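Local coordinates for Thiol:disulfide interchange protein DsbA (Pseudomonas aeruginosa, PDB 4ZL8) that probably introduces disulfide bonds into other periplasmic proteins by handing on its own redox-active disulfide, as a thioredoxin-fold enzyme of the DsbA subfamily, at residues 70-81 with 104-115. The protein carries 1 engineered substitution. Numbering follows the deposited sequence.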
ATOM      1  N   ILE A  70       3.834  -8.850 -13.509  1.00 12.40           N
ATOM      2  CA  ILE A  70       4.337  -9.212 -12.215  1.00 12.35           C
ATOM      3  C   ILE A  70       3.783  -8.306 -11.103  1.00 11.27           C
ATOM      4  O   ILE A  70       3.716  -8.712  -9.940  1.00 11.28           O
ATOM      5  CB  ILE A  70       5.894  -9.207 -12.219  1.00 12.69           C
ATOM      6  CG1 ILE A  70       6.439  -9.840 -10.945  1.00 15.50           C
ATOM      7  CG2 ILE A  70       6.445  -7.803 -12.387  1.00 14.60           C
ATOM      8  CD1 ILE A  70       6.122 -11.301 -10.823  1.00 19.07           C
ATOM      9  N   TRP A  71       3.403  -7.076 -11.452  1.00 10.87           N
ATOM     10  CA  TRP A  71       2.798  -6.211 -10.422  1.00 10.31           C
ATOM     11  C   TRP A  71       1.493  -6.835  -9.947  1.00 10.97           C
ATOM     12  O   TRP A  71       1.162  -6.770  -8.769  1.00 10.23           O
ATOM     13  CB  TRP A  71       2.516  -4.815 -10.949  1.00 10.92           C
ATOM     14  CG  TRP A  71       3.681  -3.970 -11.297  1.00 11.49           C
ATOM     15  CD1 TRP A  71       4.781  -4.327 -12.032  1.00 13.04           C
ATOM     16  CD2 TRP A  71       3.825  -2.565 -11.041  1.00 10.55           C
ATOM     17  NE1 TRP A  71       5.604  -3.241 -12.215  1.00 13.68           N
ATOM     18  CE2 TRP A  71       5.040  -2.152 -11.600  1.00 12.35           C
ATOM     19  CE3 TRP A  71       3.047  -1.623 -10.348  1.00 11.31           C
ATOM     20  CZ2 TRP A  71       5.480  -0.842 -11.532  1.00 12.59           C
ATOM     21  CZ3 TRP A  71       3.492  -0.336 -10.267  1.00 11.15           C
ATOM     22  CH2 TRP A  71       4.692   0.054 -10.860  1.00 13.50           C
ATOM     23  N   ASN A  72       0.741  -7.444 -10.854  1.00 11.19           N
ATOM     24  CA  ASN A  72      -0.528  -8.050 -10.481  1.00 10.81           C
ATOM     25  C   ASN A  72      -0.312  -9.290  -9.635  1.00 10.01           C
ATOM     26  O   ASN A  72      -0.992  -9.502  -8.638  1.00 10.65           O
ATOM     27  CB  ASN A  72      -1.359  -8.383 -11.717  1.00 11.06           C
ATOM     28  CG  ASN A  72      -1.926  -7.151 -12.378  1.00 14.82           C
ATOM     29  OD1 ASN A  72      -1.537  -6.028 -12.079  1.00 15.12           O
ATOM     30  ND2 ASN A  72      -2.844  -7.357 -13.316  1.00 25.30           N
ATOM     31  N   VAL A  73       0.664 -10.102 -10.011  1.00 11.57           N
ATOM     32  CA  VAL A  73       1.018 -11.305  -9.275  1.00 11.96           C
ATOM     33  C   VAL A  73       1.470 -10.960  -7.838  1.00 11.62           C
ATOM     34  O   VAL A  73       1.005 -11.531  -6.835  1.00 10.38           O
ATOM     35  CB  VAL A  73       2.125 -12.056 -10.040  1.00 14.95           C
ATOM     36  CG1 VAL A  73       2.686 -13.189  -9.229  1.00 18.04           C
ATOM     37  CG2 VAL A  73       1.583 -12.552 -11.377  1.00 15.60           C
ATOM     38  N   HIS A  74       2.363  -9.984  -7.735  1.00 10.27           N
ATOM     39  CA  HIS A  74       2.842  -9.586  -6.430  1.00 10.76           C
ATOM     40  C   HIS A  74       1.743  -8.920  -5.625  1.00  9.69           C
ATOM     41  O   HIS A  74       1.695  -9.067  -4.384  1.00 10.12           O
ATOM     42  CB  HIS A  74       4.072  -8.673  -6.537  1.00 10.26           C
ATOM     43  CG  HIS A  74       5.329  -9.402  -6.858  1.00 11.51           C
ATOM     44  ND1 HIS A  74       6.467  -8.755  -7.279  1.00 12.53           N
ATOM     45  CD2 HIS A  74       5.627 -10.724  -6.837  1.00  9.41           C
ATOM     46  CE1 HIS A  74       7.425  -9.642  -7.476  1.00 11.53           C
ATOM     47  NE2 HIS A  74       6.941 -10.846  -7.226  1.00 11.51           N
ATOM     48  N   GLY A  75       0.866  -8.178  -6.301  1.00  9.34           N
ATOM     49  CA  GLY A  75      -0.270  -7.582  -5.627  1.00 10.42           C
ATOM     50  C   GLY A  75      -1.256  -8.622  -5.127  1.00  9.72           C
ATOM     51  O   GLY A  75      -1.842  -8.478  -4.046  1.00  9.89           O
ATOM     52  N   GLN A  76      -1.436  -9.685  -5.893  1.00  8.82           N
ATOM     53  CA  GLN A  76      -2.326 -10.763  -5.497  1.00  8.66           C
ATOM     54  C   GLN A  76      -1.740 -11.516  -4.282  1.00  9.27           C
ATOM     55  O   GLN A  76      -2.475 -11.903  -3.367  1.00  9.79           O
ATOM     56  CB  GLN A  76      -2.589 -11.686  -6.682  1.00  9.35           C
ATOM     57  CG  GLN A  76      -3.742 -12.653  -6.446  1.00 10.62           C
ATOM     58  CD  GLN A  76      -4.238 -13.305  -7.701  1.00 11.06           C
ATOM     59  OE1 GLN A  76      -4.142 -12.743  -8.794  1.00 13.97           O
ATOM     60  NE2 GLN A  76      -4.781 -14.502  -7.562  1.00 13.08           N
ATOM     61  N   MET A  77      -0.421 -11.661  -4.223  1.00 10.07           N
ATOM     62  CA  MET A  77       0.247 -12.208  -3.047  1.00 10.23           C
ATOM     63  C   MET A  77      -0.039 -11.316  -1.828  1.00  9.91           C
ATOM     64  O   MET A  77      -0.430 -11.810  -0.762  1.00 10.39           O
ATOM     65  CB  MET A  77       1.758 -12.357  -3.302  1.00 10.65           C
ATOM     66  CG  MET A  77       2.536 -12.702  -2.028  1.00 12.75           C
ATOM     67  SD  MET A  77       4.268 -13.109  -2.303  1.00 12.87           S
ATOM     68  CE  MET A  77       4.846 -11.553  -2.989  1.00 15.07           C
ATOM     69  N   PHE A  78       0.124 -10.004  -1.982  1.00 10.11           N
ATOM     70  CA  PHE A  78      -0.157  -9.070  -0.888  1.00  9.72           C
ATOM     71  C   PHE A  78      -1.572  -9.257  -0.360  1.00 10.15           C
ATOM     72  O   PHE A  78      -1.798  -9.389   0.842  1.00  9.61           O
ATOM     73  CB  PHE A  78       0.017  -7.626  -1.353  1.00 10.64           C
ATOM     74  CG  PHE A  78      -0.428  -6.606  -0.341  1.00 11.86           C
ATOM     75  CD1 PHE A  78       0.402  -6.227   0.696  1.00 11.60           C
ATOM     76  CD2 PHE A  78      -1.672  -6.033  -0.426  1.00 12.44           C
ATOM     77  CE1 PHE A  78      -0.007  -5.301   1.631  1.00 11.99           C
ATOM     78  CE2 PHE A  78      -2.078  -5.102   0.506  1.00 14.64           C
ATOM     79  CZ  PHE A  78      -1.229  -4.738   1.533  1.00 13.53           C
ATOM     80  N   LEU A  79      -2.544  -9.254  -1.268  1.00 10.07           N
ATOM     81  CA  LEU A  79      -3.936  -9.341  -0.853  1.00  9.66           C
ATOM     82  C   LEU A  79      -4.269 -10.685  -0.215  1.00  9.57           C
ATOM     83  O   LEU A  79      -5.069 -10.757   0.704  1.00 11.27           O
ATOM     84  CB  LEU A  79      -4.883  -9.057  -2.021  1.00  9.64           C
ATOM     85  CG  LEU A  79      -4.815  -7.640  -2.548  1.00 10.25           C
ATOM     86  CD1 LEU A  79      -5.569  -7.507  -3.869  1.00 12.67           C
ATOM     87  CD2 LEU A  79      -5.343  -6.641  -1.548  1.00 12.70           C
ATOM     88  N   THR A  80      -3.609 -11.741  -0.679  1.00  9.88           N
ATOM     89  CA  THR A  80      -3.767 -13.068  -0.098  1.00 10.07           C
ATOM     90  C   THR A  80      -3.267 -13.065   1.343  1.00 11.69           C
ATOM     91  O   THR A  80      -3.932 -13.579   2.248  1.00 12.27           O
ATOM     92  CB  THR A  80      -3.038 -14.138  -0.931  1.00 11.97           C
ATOM     93  OG1 THR A  80      -3.668 -14.220  -2.218  1.00 12.10           O
ATOM     94  CG2 THR A  80      -3.113 -15.491  -0.277  1.00 13.47           C
ATOM     95  N   LEU A  81      -2.100 -12.469   1.557  1.00 10.27           N
ATOM     96  CA  LEU A  81      -1.524 -12.408   2.893  1.00 11.67           C
ATOM     97  C   LEU A  81      -2.380 -11.562   3.835  1.00 10.68           C
ATOM     98  O   LEU A  81      -2.550 -11.900   5.006  1.00 12.25           O
ATOM     99  CB  LEU A  81      -0.095 -11.869   2.826  1.00 11.03           C
ATOM    100  CG  LEU A  81       0.906 -12.731   2.070  1.00 11.71           C
ATOM    101  CD1 LEU A  81       2.197 -11.980   1.844  1.00 13.97           C
ATOM    102  CD2 LEU A  81       1.136 -14.027   2.788  1.00 13.78           C
ATOM    103  N   LYS A 104      12.260 -14.222  -7.090  1.00 15.73           N
ATOM    104  CA  LYS A 104      11.294 -13.581  -7.973  1.00 15.26           C
ATOM    105  C   LYS A 104       9.868 -13.600  -7.455  1.00 14.18           C
ATOM    106  O   LYS A 104       9.096 -12.681  -7.730  1.00 13.34           O
ATOM    107  CB  LYS A 104      11.346 -14.231  -9.353  1.00 17.63           C
ATOM    108  CG  LYS A 104      12.724 -14.236  -9.985  1.00 23.50           C
ATOM    109  CD  LYS A 104      13.313 -12.837 -10.155  1.00 24.41           C
ATOM    110  CE  LYS A 104      14.660 -12.881 -10.878  1.00 30.95           C
ATOM    111  NZ  LYS A 104      15.226 -11.518 -11.086  1.00 40.43           N
ATOM    112  N   LEU A 105       9.525 -14.635  -6.693  1.00 14.12           N
ATOM    113  CA  LEU A 105       8.175 -14.821  -6.160  1.00 13.01           C
ATOM    114  C   LEU A 105       7.124 -14.571  -7.241  1.00 11.36           C
ATOM    115  O   LEU A 105       6.198 -13.794  -7.055  1.00 12.81           O
ATOM    116  CB  LEU A 105       7.937 -13.930  -4.928  1.00 11.66           C
ATOM    117  CG  LEU A 105       8.949 -14.136  -3.788  1.00 13.36           C
ATOM    118  CD1 LEU A 105       8.581 -13.275  -2.604  1.00 12.86           C
ATOM    119  CD2 LEU A 105       9.068 -15.603  -3.351  1.00 15.19           C
ATOM    120  N   ALA A 106       7.278 -15.294  -8.352  1.00 15.31           N
ATOM    121  CA  ALA A 106       6.595 -14.951  -9.607  1.00 14.78           C
ATOM    122  C   ALA A 106       5.427 -15.857  -9.935  1.00 17.08           C
ATOM    123  O   ALA A 106       4.676 -15.579 -10.871  1.00 16.23           O
ATOM    124  CB  ALA A 106       7.579 -14.936 -10.762  1.00 20.81           C
ATOM    125  N   THR A 107       5.275 -16.940  -9.176  1.00 15.51           N
ATOM    126  CA  THR A 107       4.137 -17.838  -9.325  1.00 16.62           C
ATOM    127  C   THR A 107       3.659 -18.207  -7.944  1.00 16.28           C
ATOM    128  O   THR A 107       4.425 -18.116  -6.992  1.00 15.56           O
ATOM    129  CB  THR A 107       4.518 -19.141 -10.021  1.00 19.59           C
ATOM    130  OG1 THR A 107       5.455 -19.871  -9.212  1.00 20.22           O
ATOM    131  CG2 THR A 107       5.131 -18.888 -11.392  1.00 19.38           C
ATOM    132  N   PRO A 108       2.395 -18.631  -7.809  1.00 17.18           N
ATOM    133  CA  PRO A 108       1.931 -18.978  -6.463  1.00 16.25           C
ATOM    134  C   PRO A 108       2.681 -20.168  -5.853  1.00 16.55           C
ATOM    135  O   PRO A 108       2.826 -20.175  -4.642  1.00 16.11           O
ATOM    136  CB  PRO A 108       0.421 -19.250  -6.647  1.00 21.09           C
ATOM    137  CG  PRO A 108       0.193 -19.325  -8.128  1.00 17.66           C
ATOM    138  CD  PRO A 108       1.311 -18.626  -8.810  1.00 22.31           C
ATOM    139  N   GLU A 109       3.186 -21.108  -6.636  1.00 16.69           N
ATOM    140  CA  GLU A 109       3.971 -22.192  -6.065  1.00 16.10           C
ATOM    141  C   GLU A 109       5.253 -21.638  -5.446  1.00 20.45           C
ATOM    142  O   GLU A 109       5.632 -22.009  -4.324  1.00 18.63           O
ATOM    143  CB  GLU A 109       4.300 -23.247  -7.122  1.00 24.15           C
ATOM    144  CG  GLU A 109       3.243 -24.313  -7.240  1.00 39.86           C
ATOM    145  CD  GLU A 109       3.152 -25.173  -5.989  1.00 42.81           C
ATOM    146  OE1 GLU A 109       4.214 -25.557  -5.445  1.00 42.10           O
ATOM    147  OE2 GLU A 109       2.019 -25.462  -5.551  1.00 44.41           O
ATOM    148  N   GLU A 110       5.928 -20.749  -6.168  1.00 18.79           N
ATOM    149  CA  GLU A 110       7.136 -20.141  -5.636  1.00 17.90           C
ATOM    150  C   GLU A 110       6.821 -19.347  -4.371  1.00 15.24           C
ATOM    151  O   GLU A 110       7.579 -19.393  -3.391  1.00 16.21           O
ATOM    152  CB  GLU A 110       7.805 -19.224  -6.650  1.00 22.32           C
ATOM    153  CG  GLU A 110       9.193 -18.869  -6.203  0.49 14.33           C
ATOM    154  CD  GLU A 110       9.817 -17.778  -7.020  0.30 16.66           C
ATOM    155  OE1 GLU A 110       9.375 -17.566  -8.200  1.00 22.30           O
ATOM    156  OE2 GLU A 110      10.759 -17.159  -6.447  0.95 20.99           O
ATOM    157  N   MET A 111       5.732 -18.598  -4.394  1.00 13.50           N
ATOM    158  CA  MET A 111       5.355 -17.801  -3.237  1.00 13.36           C
ATOM    159  C   MET A 111       5.105 -18.697  -2.043  1.00 14.26           C
ATOM    160  O   MET A 111       5.595 -18.437  -0.949  1.00 14.39           O
ATOM    161  CB  MET A 111       4.085 -17.012  -3.516  1.00 13.08           C
ATOM    162  CG  MET A 111       4.195 -15.992  -4.622  1.00 14.15           C
ATOM    163  SD  MET A 111       2.518 -15.500  -5.085  1.00 14.49           S
ATOM    164  CE  MET A 111       2.874 -14.403  -6.435  1.00 21.25           C
ATOM    165  N   ALA A 112       4.332 -19.746  -2.243  1.00 13.85           N
ATOM    166  CA  ALA A 112       3.941 -20.600  -1.133  1.00 14.28           C
ATOM    167  C   ALA A 112       5.165 -21.262  -0.519  1.00 14.45           C
ATOM    168  O   ALA A 112       5.263 -21.413   0.691  1.00 16.31           O
ATOM    169  CB  ALA A 112       2.954 -21.650  -1.600  1.00 16.04           C
ATOM    170  N   ASP A 113       6.099 -21.696  -1.357  1.00 15.26           N
ATOM    171  CA  ASP A 113       7.294 -22.363  -0.874  1.00 16.11           C
ATOM    172  C   ASP A 113       8.137 -21.406  -0.026  1.00 18.40           C
ATOM    173  O   ASP A 113       8.619 -21.766   1.047  1.00 18.19           O
ATOM    174  CB  ASP A 113       8.099 -22.915  -2.048  1.00 18.93           C
ATOM    175  CG  ASP A 113       7.460 -24.141  -2.659  1.00 25.87           C
ATOM    176  OD1 ASP A 113       6.535 -24.701  -2.031  1.00 26.39           O
ATOM    177  OD2 ASP A 113       7.884 -24.549  -3.764  1.00 28.02           O
ATOM    178  N   PHE A 114       8.300 -20.182  -0.500  1.00 14.93           N
ATOM    179  CA  PHE A 114       9.016 -19.181   0.275  1.00 14.43           C
ATOM    180  C   PHE A 114       8.284 -18.880   1.579  1.00 13.97           C
ATOM    181  O   PHE A 114       8.898 -18.840   2.655  1.00 15.01           O
ATOM    182  CB  PHE A 114       9.175 -17.882  -0.519  1.00 14.44           C
ATOM    183  CG  PHE A 114       9.613 -16.722   0.332  1.00 14.73           C
ATOM    184  CD1 PHE A 114      10.895 -16.661   0.816  1.00 16.10           C
ATOM    185  CD2 PHE A 114       8.727 -15.729   0.693  1.00 15.30           C
ATOM    186  CE1 PHE A 114      11.284 -15.619   1.635  1.00 16.69           C
ATOM    187  CE2 PHE A 114       9.127 -14.686   1.511  1.00 16.14           C
ATOM    188  CZ  PHE A 114      10.389 -14.636   1.971  1.00 16.26           C
ATOM    189  N   LEU A 115       6.991 -18.631   1.480  1.00 12.57           N
ATOM    190  CA  LEU A 115       6.204 -18.193   2.625  1.00 12.21           C
ATOM    191  C   LEU A 115       6.090 -19.291   3.678  1.00 14.35           C
ATOM    192  O   LEU A 115       5.999 -18.996   4.865  1.00 14.58           O
ATOM    193  CB  LEU A 115       4.841 -17.704   2.164  1.00 11.49           C
ATOM    194  CG  LEU A 115       4.868 -16.408   1.349  1.00 12.98           C
ATOM    195  CD1 LEU A 115       3.530 -16.242   0.652  1.00 11.95           C
ATOM    196  CD2 LEU A 115       5.215 -15.203   2.245  1.00 14.14           C
TER
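The imidazole of His74, reaching out from helix 70-81, meets the loop before the second helix through a backbone carbonyl. His74 NE2 donates to Lys104 O at 2.9 Å, with an N-H...O angle of 150°. The oxygen lies in the ring plane, and the nitrogen lies in the carbonyl plane. Leu105 O is also close to the ring edge, 3.0 Å from His74 NE2. The other ring nitrogen, ND1, is hydrogen-bonded to Trp34 NE1, so both ring nitrogens have partners, which should hold the buried ring in one orientation. Ile70 CG1 lies over one face, near the rim, and Ile70 CD1 runs on to Ala106 CB at 3.9 Å.

The loop has its own brace. The Glu110 carboxylate accepts from Ala106 N, at 3.1 Å to OE1, and more weakly from Leu105 N. Thr107 is the N-cap of the next helix, its OG1 accepting from Glu110 N.

Farther along the helix, two methionines meet. Met111 is extended beyond CG and lays its SD 3.7 Å from Met77 CB. Met77 instead bends at its last torsion (chi3 62°), which turns its CE to Leu105 CD1. One more turn on, Leu81 CD2 touches Leu115 CD1 at 3.9 Å.

The axes of segments 70-81 and 108-115 come within 11.2 Å and cross at -43°. This is packing within the helical part of DsbA. Helix 87-99 touches Met77 and Leu81, and helix 122-129 reaches Leu115. Trp34, which follows strand 27-33, links the His74 end to the central sheet.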